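Local coordinates for protein phospholethanolamine N-methyltransferase 2 (Haemonchus contortus, PDB 4KRI) that probably transfers methyl groups from S-adenosylmethionine to phosphoethanolamine-derived intermediates, as part of phosphocholine biosynthesis in this parasitic nematode, at residues P31-D34 / Q35-A38; F176-F179 / L180-Q184; R264-K267 / E268-A271; I302-T305 / D306-F309; F398-N401 / A402-L406. All coordinates share one frame; numbering follows the deposited sequence.

Interaction 1 (P31-D34 / Q35-A38); sequences PQDD and QRKA
Gln-32 and Arg-36 close the first turn of helix 33-40, with Arg-36 N donating to Gln-32 O at 3.1 Å, and the next two i to i+4 bonds, from Lys-37 N to Asp-33 O and from Ala-38 N to Asp-34 O, continue the same spiral. Among the side chains, the most specific meeting is that of Asp-33 and Arg-36, which run side by side in the same direction. Arg-36 NH2 reaches Asp-33 OD2 at 2.9 Å in a salt bridge with an almost straight N-H (165°). The oxygen sits in the guanidinium plane, yet the nitrogen approaches it from above the carboxylate plane, because the two flat groups are turned 82° apart. Arg-36 gets there by bending at chi2 and chi3, which folds the head back toward the start of the helix. Gln-32 holds the N-cap position of this helix, which follows strand 25-29 and leads on to strand 48-52 as the helical part of a beta-alpha-beta unit. Phe-51 forms a cation-pi pair with Arg-36, tying the helix to that second strand. Lys-37 runs extended past the turn, its CG resting 3.2 Å from Asp-33 O and 3.7 Å above the plane of the Arg-36 guanidinium, toward its rim. On another flank Gln-32 and Gln-35 cross at about a right angle, Gln-32 CG standing 3.9 Å from Gln-35 CD. Beyond that pair, Glu-7 of helix 5-18 is touched by both Gln-35 and Ala-38.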
# COMPACT_ATOMS: atom_id res chain seq x y z
N PRO A 31 4.38 -24.46 14.43
CA PRO A 31 4.49 -25.23 15.68
C PRO A 31 3.15 -25.78 16.18
O PRO A 31 3.15 -26.72 16.97
CB PRO A 31 5.06 -24.21 16.67
CG PRO A 31 4.61 -22.89 16.15
CD PRO A 31 4.62 -23.02 14.65
N GLN A 32 2.04 -25.21 15.73
CA GLN A 32 0.72 -25.68 16.17
C GLN A 32 0.13 -26.71 15.20
O GLN A 32 -0.19 -26.39 14.05
CB GLN A 32 -0.24 -24.50 16.38
CG GLN A 32 -1.69 -24.90 16.67
CD GLN A 32 -1.85 -25.78 17.90
OE1 GLN A 32 -2.42 -26.87 17.82
NE2 GLN A 32 -1.37 -25.31 19.05
N ASP A 33 -0.01 -27.95 15.66
CA ASP A 33 -0.33 -29.07 14.77
C ASP A 33 -1.66 -28.95 14.03
O ASP A 33 -1.76 -29.33 12.86
CB ASP A 33 -0.26 -30.39 15.55
CG ASP A 33 1.13 -30.69 16.06
OD1 ASP A 33 1.27 -31.04 17.26
OD2 ASP A 33 2.10 -30.56 15.27
N ASP A 34 -2.67 -28.42 14.69
CA ASP A 34 -3.98 -28.27 14.05
C ASP A 34 -3.96 -27.29 12.88
O ASP A 34 -4.52 -27.57 11.82
CB ASP A 34 -5.03 -27.90 15.09
CG ASP A 34 -5.19 -28.97 16.16
OD1 ASP A 34 -5.29 -30.17 15.81
OD2 ASP A 34 -5.20 -28.61 17.36
N GLN A 35 -3.33 -26.13 13.06
CA GLN A 35 -3.18 -25.17 11.96
C GLN A 35 -2.34 -25.76 10.82
O GLN A 35 -2.67 -25.58 9.64
CB GLN A 35 -2.58 -23.86 12.47
CG GLN A 35 -3.49 -23.12 13.46
CD GLN A 35 -2.75 -22.07 14.28
OE1 GLN A 35 -1.58 -21.76 14.01
NE2 GLN A 35 -3.42 -21.53 15.29
N ARG A 36 -1.28 -26.48 11.18
CA ARG A 36 -0.41 -27.12 10.19
C ARG A 36 -1.16 -28.13 9.32
O ARG A 36 -0.99 -28.17 8.10
CB ARG A 36 0.78 -27.79 10.89
CG ARG A 36 1.77 -28.48 9.95
CD ARG A 36 1.59 -29.98 9.99
NE ARG A 36 1.68 -30.49 11.35
CZ ARG A 36 1.46 -31.76 11.69
NH1 ARG A 36 1.14 -32.65 10.76
NH2 ARG A 36 1.56 -32.14 12.96
N LYS A 37 -2.00 -28.95 9.95
CA LYS A 37 -2.80 -29.93 9.21
C LYS A 37 -3.87 -29.28 8.33
O LYS A 37 -4.17 -29.78 7.25
CB LYS A 37 -3.44 -30.92 10.18
CG LYS A 37 -2.45 -31.80 10.90
CD LYS A 37 -3.11 -32.44 12.12
CE LYS A 37 -2.17 -33.38 12.83
NZ LYS A 37 -2.88 -34.09 13.92
N ALA A 38 -4.43 -28.17 8.81
CA ALA A 38 -5.38 -27.39 8.02
C ALA A 38 -4.72 -26.86 6.74
O ALA A 38 -5.35 -26.80 5.68
CB ALA A 38 -5.93 -26.24 8.84

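Interaction 2 (F176-F179 / L180-Q184); sequences FRDF and LDRTQ. With SAH (S-adenosyl-L-homocysteine), chain D; 1SH (2-(methylamino)ethyl dihydrogen phosphate), chain E.
The Phe-176 ring carries Leu-180 CD1 over one face, 4.2 Å from the ring centroid in a CH-pi contact, while Phe-176 CZ approaches N7 of S-adenosylhomocysteine obliquely at 3.7 Å. Across the helix, the guanidinium of Arg-182 stacks on the carboxylate of Asp-178, the planes only 11° apart and Asp-178 CB over the guanidinium centre. Asp-178 OD2 is 3.3 Å from Arg-182 NH2, but well out of the guanidinium plane, so the attraction is between charges and no N-H points at the oxygen. Arg-177 and Asp-181 extend this into a salt-bridge network along helix 176-184. Their own pair is long; Arg-177 is gripped more firmly by Asp-120 and Asp-123, and Asp-181 by Ser-254 and Thr-255. The same helix serves both ligand pockets: Phe-176 and Leu-180 line the one for S-adenosylhomocysteine, and Gln-184 belongs to the phosphomonomethylethanolamine site. At 180-184 the helix widens into a pi-type turn. Just before it, Phe-179 O accepts from Thr-183 OG1 at 2.9 Å, in the carbonyl plane on a lone pair, and only weakly from Thr-183 N. A water that lies over one face of the Phe-179 ring donates to the same oxygen and accepts from Gln-184 N at 3.0 Å. With its chain extended, Gln-184 brings NE2 to 3.1 Å from O2 of the substrate-like ligand, and Tyr-193 and Tyr-347 hydrogen-bond that nitrogen.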
# COMPACT_ATOMS: atom_id res chain seq x y z
N PHE A 176 11.23 1.68 -5.88
CA PHE A 176 10.15 2.66 -5.80
C PHE A 176 9.68 2.79 -4.35
O PHE A 176 9.53 3.91 -3.85
CB PHE A 176 9.00 2.20 -6.72
CG PHE A 176 7.86 3.19 -6.83
CD1 PHE A 176 8.05 4.54 -6.58
CD2 PHE A 176 6.59 2.75 -7.19
CE1 PHE A 176 6.99 5.44 -6.68
CE2 PHE A 176 5.53 3.64 -7.30
CZ PHE A 176 5.74 4.98 -7.04
N ARG A 177 9.47 1.66 -3.69
CA ARG A 177 9.03 1.64 -2.29
C ARG A 177 10.04 2.36 -1.41
O ARG A 177 9.67 3.18 -0.57
CB ARG A 177 8.84 0.19 -1.80
CG ARG A 177 8.11 0.07 -0.47
CD ARG A 177 8.03 -1.38 0.02
NE ARG A 177 9.34 -1.92 0.37
CZ ARG A 177 9.87 -1.87 1.59
NH1 ARG A 177 9.20 -1.32 2.60
NH2 ARG A 177 11.08 -2.37 1.82
N ASP A 178 11.32 2.06 -1.62
CA ASP A 178 12.36 2.66 -0.79
C ASP A 178 12.49 4.15 -1.07
O ASP A 178 12.74 4.94 -0.16
CB ASP A 178 13.70 1.95 -0.97
CG ASP A 178 13.74 0.59 -0.29
OD1 ASP A 178 12.93 0.35 0.63
OD2 ASP A 178 14.60 -0.24 -0.67
N PHE A 179 12.31 4.53 -2.32
CA PHE A 179 12.33 5.94 -2.69
C PHE A 179 11.26 6.73 -1.94
O PHE A 179 11.53 7.81 -1.42
CB PHE A 179 12.14 6.11 -4.19
CG PHE A 179 11.90 7.54 -4.60
CD1 PHE A 179 12.95 8.45 -4.63
CD2 PHE A 179 10.63 7.97 -4.94
CE1 PHE A 179 12.73 9.77 -5.00
CE2 PHE A 179 10.40 9.28 -5.31
CZ PHE A 179 11.45 10.18 -5.33
N LEU A 180 10.04 6.19 -1.91
CA LEU A 180 8.92 6.81 -1.19
C LEU A 180 9.23 6.92 0.31
O LEU A 180 9.05 7.99 0.90
CB LEU A 180 7.64 6.01 -1.40
CG LEU A 180 7.04 5.95 -2.82
CD1 LEU A 180 5.95 4.88 -2.93
CD2 LEU A 180 6.49 7.31 -3.19
N ASP A 181 9.69 5.83 0.90
CA ASP A 181 9.94 5.77 2.35
C ASP A 181 11.15 6.59 2.80
O ASP A 181 11.23 6.99 3.97
CB ASP A 181 10.14 4.31 2.81
CG ASP A 181 8.84 3.52 2.92
OD1 ASP A 181 7.77 4.14 3.13
OD2 ASP A 181 8.89 2.28 2.81
N ARG A 182 12.10 6.83 1.90
CA ARG A 182 13.35 7.47 2.29
C ARG A 182 13.41 8.95 1.94
O ARG A 182 14.30 9.67 2.41
CB ARG A 182 14.57 6.75 1.68
CG ARG A 182 14.79 5.32 2.20
CD ARG A 182 15.93 4.62 1.45
NE ARG A 182 16.00 3.19 1.77
CZ ARG A 182 16.79 2.33 1.14
NH1 ARG A 182 17.58 2.74 0.16
NH2 ARG A 182 16.78 1.04 1.49
N THR A 183 12.48 9.41 1.11
CA THR A 183 12.53 10.79 0.63
C THR A 183 11.29 11.58 1.03
O THR A 183 11.28 12.25 2.06
CB THR A 183 12.69 10.84 -0.90
OG1 THR A 183 13.60 9.81 -1.31
CG2 THR A 183 13.21 12.20 -1.33
N GLN A 184 10.24 11.50 0.23
CA GLN A 184 9.06 12.32 0.46
C GLN A 184 8.27 11.85 1.68
O GLN A 184 7.75 12.67 2.45
CB GLN A 184 8.15 12.32 -0.77
CG GLN A 184 6.95 13.27 -0.64
CD GLN A 184 6.17 13.45 -1.93
OE1 GLN A 184 6.37 12.73 -2.91
NE2 GLN A 184 5.28 14.43 -1.94
N SAH D . -5.05 9.24 -0.33
CA SAH D . -4.38 9.70 0.91
CB SAH D . -2.81 9.68 0.72
CG SAH D . -2.22 10.68 -0.27
SD SAH D . -0.41 10.50 -0.43
C SAH D . -4.92 10.99 1.38
O SAH D . -5.87 11.51 0.80
OXT SAH D . -4.57 11.43 2.47
C5' SAH D . -0.08 9.41 -1.82
C4' SAH D . 0.08 8.03 -1.49
O4' SAH D . 0.11 7.26 -2.72
C3' SAH D . 1.39 7.80 -0.84
O3' SAH D . 1.18 7.26 0.44
C2' SAH D . 2.09 6.84 -1.70
O2' SAH D . 2.85 5.90 -0.97
C1' SAH D . 0.97 6.19 -2.45
N9 SAH D . 1.42 5.49 -3.70
C8 SAH D . 2.14 6.02 -4.71
N7 SAH D . 2.26 5.08 -5.66
C5 SAH D . 1.61 3.97 -5.27
C6 SAH D . 1.41 2.71 -5.85
N6 SAH D . 1.94 2.40 -7.08
N1 SAH D . 0.68 1.81 -5.16
C2 SAH D . 0.16 2.09 -3.97
N3 SAH D . 0.32 3.29 -3.38
C4 SAH D . 1.05 4.24 -4.00
O4 1SH E . 2.68 19.02 -2.65
P1 1SH E . 3.78 17.98 -2.43
O1 1SH E . 4.58 17.75 -3.64
O3 1SH E . 4.71 18.46 -1.25
O2 1SH E . 3.08 16.61 -2.05
C1 1SH E . 2.20 16.59 -1.06
C2 1SH E . 1.41 15.29 -0.90
N1 1SH E . 0.50 14.95 -1.95
C3 1SH E . 0.01 13.64 -1.69
O HOH W 1 11.54 1.19 2.57
O HOH W 2 9.70 10.06 -2.30

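Interaction 3 (R264-K267 / E268-A271); sequences RVHK and EKDA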
# COMPACT_ATOMS: atom_id res chain seq x y z
N ARG A 264 -3.67 3.26 13.78
CA ARG A 264 -4.85 4.04 14.12
C ARG A 264 -6.15 3.25 14.02
O ARG A 264 -7.02 3.38 14.88
CB ARG A 264 -4.89 5.34 13.32
CG ARG A 264 -3.82 6.31 13.80
CD ARG A 264 -3.77 7.59 13.00
NE ARG A 264 -2.58 8.35 13.37
CZ ARG A 264 -2.29 9.56 12.89
NH1 ARG A 264 -3.10 10.16 12.04
NH2 ARG A 264 -1.18 10.17 13.29
N VAL A 265 -6.28 2.39 13.02
CA VAL A 265 -7.48 1.59 12.96
C VAL A 265 -7.48 0.50 14.03
O VAL A 265 -8.54 0.16 14.57
CB VAL A 265 -7.76 1.01 11.54
CG1 VAL A 265 -6.76 -0.09 11.21
CG2 VAL A 265 -9.20 0.46 11.47
N HIS A 266 -6.31 -0.04 14.37
CA HIS A 266 -6.23 -1.05 15.42
C HIS A 266 -6.65 -0.47 16.77
O HIS A 266 -7.27 -1.14 17.60
CB HIS A 266 -4.81 -1.65 15.50
CG HIS A 266 -4.65 -2.71 16.53
ND1 HIS A 266 -5.02 -4.02 16.33
CD2 HIS A 266 -4.15 -2.65 17.80
CE1 HIS A 266 -4.76 -4.72 17.42
NE2 HIS A 266 -4.23 -3.92 18.32
N LYS A 267 -6.29 0.78 17.00
CA LYS A 267 -6.64 1.41 18.27
C LYS A 267 -8.10 1.86 18.33
O LYS A 267 -8.76 1.71 19.36
CB LYS A 267 -5.72 2.60 18.54
CG LYS A 267 -4.31 2.16 18.88
CD LYS A 267 -3.48 3.31 19.42
CE LYS A 267 -2.07 2.85 19.77
NZ LYS A 267 -1.08 3.93 19.50
N GLU A 268 -8.60 2.38 17.21
CA GLU A 268 -9.92 3.00 17.16
C GLU A 268 -11.02 1.99 16.82
O GLU A 268 -12.16 2.10 17.29
CB GLU A 268 -9.91 4.17 16.18
CG GLU A 268 -9.08 5.37 16.70
CD GLU A 268 -8.60 6.33 15.62
OE1 GLU A 268 -9.01 6.22 14.45
OE2 GLU A 268 -7.78 7.22 15.95
N LYS A 269 -10.66 1.00 16.01
CA LYS A 269 -11.50 -0.16 15.68
C LYS A 269 -12.71 0.17 14.77
O LYS A 269 -13.70 0.77 15.19
CB LYS A 269 -11.91 -0.94 16.94
CG LYS A 269 -10.70 -1.23 17.85
CD LYS A 269 -10.87 -2.48 18.70
CE LYS A 269 -9.58 -2.80 19.48
NZ LYS A 269 -8.45 -3.35 18.64
N ASP A 270 -12.59 -0.19 13.49
CA ASP A 270 -13.71 -0.08 12.57
C ASP A 270 -13.56 -1.23 11.57
O ASP A 270 -12.69 -1.17 10.70
CB ASP A 270 -13.70 1.27 11.85
CG ASP A 270 -14.95 1.51 11.00
OD1 ASP A 270 -15.57 0.53 10.53
OD2 ASP A 270 -15.32 2.69 10.81
N ALA A 271 -14.39 -2.26 11.70
CA ALA A 271 -14.25 -3.46 10.88
C ALA A 271 -14.60 -3.24 9.41
O ALA A 271 -14.43 -4.16 8.60
CB ALA A 271 -15.05 -4.63 11.44
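Lys-269 lays its ammonium group over the imidazole of His-266, NZ standing 4.1 Å above the ring plane and over its centre. The two side chains run alongside each other and point the same way. What fixes the ammonium is the backbone: Lys-269 NZ donates to His-266 O at 2.7 Å, lying in the plane of that carbonyl, and a bend at chi4 (-73°) swings the nitrogen back onto it. Gln-152 O takes a second bond from the same NZ, while the imidazole is held through ND1 by the backbone N of Trp-154. An N-H pointing at ND1 is consistent with a neutral ring, which would ease the approach of the lysine. All this happens at the C-terminal end of helix 255-268, in the Rossmann-like methyltransferase domain, where the chain turns toward strand 273-277. Lys-269 is the first residue to leave the helical conformation and does so with positive phi (71°), yet its N still reaches Val-265 O at 2.7 Å. One step earlier, Glu-268 N bonds to Arg-264 O at 3.0 Å. The Glu-268 side chain folds along that carbonyl, CB 3.3 Å from Arg-264 O, and sends its carboxylate to Arg-238 of helix 235-244 rather than to Arg-264, whose guanidinium pairs with Glu-194. Val-265 is the buried member of the group. Its CG2 methyl meets Asp-270 O at 3.9 Å as the chain leaves the helix, and its side chain also touches Trp-154 and Arg-238.

Interaction 4 (I302-T305 / D306-F309); sequences IKDT and DKLF. With SAH (S-adenosyl-L-homocysteine), chain D.
Helix 305-315 of the methyltransferase domain begins with an aspartate N-cap, Asp-304, which is also the centre of an inverse gamma turn closed by Thr-305 N to Lys-303 O. Asp-304 OD1 accepts from Lys-307 N at 3.1 Å, the N-H arriving from above the carboxylate, 67° out of its plane. CG lies nearly opposite the backbone N (chi1 -158°), which lets the acid lean over the first turn and rest against Lys-307 CB. Asp-304 O meanwhile takes Leu-308 N, and a water accepts from Asp-306 N at 2.9 Å while donating to Asp-304 OD1. On the buried side, Thr-305 and Phe-309 run in parallel one turn apart. The methyl Thr-305 CG2 sits over one face of the Phe-309 ring, 4.0 Å from its centroid in a CH-pi contact, and Phe-309 itself packs on Ile-358 and on the ring of Phe-427. Ile-302 faces the ligand: its CD1 is 3.6 Å from N6 of S-adenosylhomocysteine and 4.0 Å from Leu-308 CD2, the two side chains crossing at about a right angle. The first helical turn thereby backs a residue of the adenine pocket. With the Lys-307 N-H and water donating to OD1, and the positive end of the helix dipole beside it, Asp-304 is probably held in its ionised form despite the second acid, Asp-306, nearby.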
# COMPACT_ATOMS: atom_id res chain seq x y z
N ILE A 302 2.66 7.55 -10.25
CA ILE A 302 2.63 6.32 -11.05
C ILE A 302 2.85 6.58 -12.53
O ILE A 302 2.08 7.31 -13.16
CB ILE A 302 1.29 5.60 -10.85
CG1 ILE A 302 1.17 5.16 -9.39
CG2 ILE A 302 1.18 4.38 -11.77
CD1 ILE A 302 -0.20 4.56 -9.03
N LYS A 303 3.92 6.00 -13.08
CA LYS A 303 4.29 6.24 -14.47
C LYS A 303 3.31 5.59 -15.44
O LYS A 303 2.79 6.26 -16.35
CB LYS A 303 5.71 5.74 -14.74
CG LYS A 303 6.19 5.97 -16.17
CD LYS A 303 7.65 5.57 -16.32
CE LYS A 303 8.13 5.87 -17.74
NZ LYS A 303 9.56 5.55 -17.94
N ASP A 304 3.06 4.29 -15.26
CA ASP A 304 2.25 3.55 -16.23
C ASP A 304 0.75 3.72 -15.99
O ASP A 304 0.10 2.81 -15.48
CB ASP A 304 2.61 2.06 -16.22
CG ASP A 304 2.23 1.35 -17.51
OD1 ASP A 304 1.34 1.85 -18.25
OD2 ASP A 304 2.83 0.30 -17.81
N THR A 305 0.21 4.86 -16.39
CA THR A 305 -1.23 5.11 -16.23
C THR A 305 -2.10 4.09 -16.97
O THR A 305 -3.13 3.65 -16.45
CB THR A 305 -1.59 6.53 -16.70
OG1 THR A 305 -0.62 7.46 -16.19
CG2 THR A 305 -2.97 6.92 -16.21
N ASP A 306 -1.69 3.71 -18.18
CA ASP A 306 -2.42 2.67 -18.94
C ASP A 306 -2.58 1.37 -18.14
O ASP A 306 -3.68 0.81 -18.06
CB ASP A 306 -1.71 2.38 -20.26
CG ASP A 306 -2.39 1.27 -21.06
OD1 ASP A 306 -1.97 0.09 -20.93
OD2 ASP A 306 -3.35 1.57 -21.82
N LYS A 307 -1.49 0.89 -17.56
CA LYS A 307 -1.55 -0.35 -16.79
C LYS A 307 -2.46 -0.15 -15.58
O LYS A 307 -3.28 -1.01 -15.29
CB LYS A 307 -0.15 -0.80 -16.34
CG LYS A 307 -0.17 -2.05 -15.46
CD LYS A 307 1.20 -2.41 -14.91
CE LYS A 307 2.05 -3.13 -15.94
NZ LYS A 307 3.20 -3.85 -15.30
N LEU A 308 -2.30 0.97 -14.89
CA LEU A 308 -3.11 1.25 -13.71
C LEU A 308 -4.59 1.28 -14.06
O LEU A 308 -5.40 0.67 -13.36
CB LEU A 308 -2.73 2.60 -13.09
CG LEU A 308 -3.56 2.97 -11.87
CD1 LEU A 308 -3.24 2.06 -10.69
CD2 LEU A 308 -3.29 4.41 -11.51
N PHE A 309 -4.93 1.98 -15.14
CA PHE A 309 -6.33 2.07 -15.54
C PHE A 309 -6.92 0.73 -15.94
O PHE A 309 -8.09 0.46 -15.65
CB PHE A 309 -6.54 3.13 -16.64
CG PHE A 309 -6.66 4.55 -16.13
CD1 PHE A 309 -6.03 4.94 -14.95
CD2 PHE A 309 -7.41 5.49 -16.82
CE1 PHE A 309 -6.13 6.25 -14.49
CE2 PHE A 309 -7.52 6.80 -16.36
CZ PHE A 309 -6.88 7.18 -15.19
N SAH D . -5.05 9.24 -0.33
CA SAH D . -4.38 9.70 0.91
CB SAH D . -2.81 9.68 0.72
CG SAH D . -2.22 10.68 -0.27
SD SAH D . -0.41 10.50 -0.43
C SAH D . -4.92 10.99 1.38
O SAH D . -5.87 11.51 0.80
OXT SAH D . -4.57 11.43 2.47
C5' SAH D . -0.08 9.41 -1.82
C4' SAH D . 0.08 8.03 -1.49
O4' SAH D . 0.11 7.26 -2.72
C3' SAH D . 1.39 7.80 -0.84
O3' SAH D . 1.18 7.26 0.44
C2' SAH D . 2.09 6.84 -1.70
O2' SAH D . 2.85 5.90 -0.97
C1' SAH D . 0.97 6.19 -2.45
N9 SAH D . 1.42 5.49 -3.70
C8 SAH D . 2.14 6.02 -4.71
N7 SAH D . 2.26 5.08 -5.66
C5 SAH D . 1.61 3.97 -5.27
C6 SAH D . 1.41 2.71 -5.85
N6 SAH D . 1.94 2.40 -7.08
N1 SAH D . 0.68 1.81 -5.16
C2 SAH D . 0.16 2.09 -3.97
N3 SAH D . 0.32 3.29 -3.38
C4 SAH D . 1.05 4.24 -4.00
O HOH W 3 0.61 4.70 -19.64
O HOH W 4 0.81 -0.44 -20.20

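Interaction 5 (F398-N401 / A402-L406); sequences FSQN and AYDGL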
# COMPACT_ATOMS: atom_id res chain seq x y z
N PHE A 398 8.17 19.82 15.53
CA PHE A 398 9.10 19.54 14.44
C PHE A 398 10.23 20.56 14.38
O PHE A 398 10.19 21.59 15.07
CB PHE A 398 8.38 19.52 13.10
CG PHE A 398 7.13 18.68 13.09
CD1 PHE A 398 7.17 17.35 12.71
CD2 PHE A 398 5.91 19.24 13.44
CE1 PHE A 398 6.02 16.58 12.71
CE2 PHE A 398 4.75 18.48 13.43
CZ PHE A 398 4.80 17.14 13.07
N SER A 399 11.23 20.29 13.55
CA SER A 399 12.40 21.16 13.43
C SER A 399 12.10 22.43 12.63
O SER A 399 11.08 22.52 11.95
CB SER A 399 13.58 20.42 12.79
OG SER A 399 13.45 20.36 11.38
N GLN A 400 13.01 23.39 12.73
CA GLN A 400 12.94 24.62 11.95
C GLN A 400 13.09 24.30 10.46
O GLN A 400 12.44 24.92 9.61
CB GLN A 400 14.05 25.57 12.38
CG GLN A 400 14.04 26.92 11.66
CD GLN A 400 12.85 27.77 12.06
OE1 GLN A 400 12.43 27.76 13.22
NE2 GLN A 400 12.30 28.51 11.10
N ASN A 401 13.94 23.33 10.15
CA ASN A 401 14.17 22.91 8.76
C ASN A 401 12.90 22.36 8.12
O ASN A 401 12.61 22.62 6.95
CB ASN A 401 15.28 21.86 8.69
CG ASN A 401 16.67 22.45 8.92
OD1 ASN A 401 16.87 23.66 8.80
ND2 ASN A 401 17.63 21.59 9.23
N ALA A 402 12.14 21.60 8.90
CA ALA A 402 10.87 21.06 8.45
C ALA A 402 9.87 22.19 8.21
O ALA A 402 9.17 22.21 7.19
CB ALA A 402 10.32 20.08 9.47
N TYR A 403 9.82 23.13 9.15
CA TYR A 403 8.91 24.28 9.05
C TYR A 403 9.14 25.12 7.80
O TYR A 403 8.20 25.43 7.07
CB TYR A 403 8.99 25.17 10.30
CG TYR A 403 8.12 26.40 10.17
CD1 TYR A 403 6.74 26.32 10.33
CD2 TYR A 403 8.67 27.63 9.87
CE1 TYR A 403 5.94 27.44 10.19
CE2 TYR A 403 7.88 28.76 9.73
CZ TYR A 403 6.51 28.65 9.90
OH TYR A 403 5.72 29.77 9.75
N ASP A 404 10.39 25.52 7.56
CA ASP A 404 10.69 26.34 6.39
C ASP A 404 10.38 25.61 5.08
O ASP A 404 9.94 26.23 4.11
CB ASP A 404 12.15 26.82 6.43
CG ASP A 404 12.45 27.70 7.64
OD1 ASP A 404 11.52 28.38 8.13
OD2 ASP A 404 13.61 27.71 8.09
N GLY A 405 10.60 24.30 5.06
CA GLY A 405 10.30 23.49 3.90
C GLY A 405 8.82 23.47 3.55
O GLY A 405 8.44 23.40 2.37
N LEU A 406 7.97 23.51 4.57
CA LEU A 406 6.53 23.60 4.34
C LEU A 406 6.16 24.97 3.79
O LEU A 406 5.40 25.09 2.82
CB LEU A 406 5.74 23.32 5.62
CG LEU A 406 5.47 21.89 6.07
CD1 LEU A 406 4.48 21.90 7.22
CD2 LEU A 406 4.96 21.03 4.91
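Ser-399 is the N-cap of helix 400-418: its OG accepts from Ala-402 N at 3.1 Å, and its carbonyl takes Tyr-403 N at the same length. The hydroxyl gets there with chi1 at 80°, between the backbone N and the carbonyl carbon, where it meets the N-H of Ala-402. The packed side of this turn is apolar. Phe-398 CB meets Ala-402 CB at 4.2 Å, beside the cap, while the Phe-398 ring leads off to stack on Phe-394 and touch Phe-191. Tyr-403 is buried against Lys-391 and Leu-395 of the short helix 391-395, and its OH makes a weak bond to Ile-387 O. Toward solvent the grip slackens. Gln-400 and Asn-401 are exposed, and apart from the backbone bonds Asp-404 N to Gln-400 O and Gly-405 N to Asn-401 O, that flank is joined by a soft polar pair. Gln-400, bent at chi2, crosses Asp-404 obliquely, with the amide and carboxylate planes 55° apart. Its NE2 is shared between the two carboxylate oxygens, making two weak hydrogen bonds, to Asp-404 OD1 at 3.1 Å and to Asp-404 OD2 at 3.4 Å.

In the fold
Interactions 2 and 4 both border the S-adenosylhomocysteine pocket without touching each other: their centres are 19 Å apart and their nearest atoms about 5 Å, and the ligand is met by Phe-176 and Leu-180 of the one and Ile-302 of the other. Interaction 2 also reaches phosphomonomethylethanolamine, so it spans both ligands. Interaction 5 lies about 9 Å from interaction 2 at the nearest atoms; its helix 400-418 also carries Lys-413, which binds the phosphate ligand. Interaction 3 shares the methyltransferase domain with interaction 4, yet their centres are 31 Å apart. Interaction 1 lies far from the ligand contacts, its centre 38 Å from that of interaction 2; interaction 3 is its nearest neighbour, at 29 Å between centres.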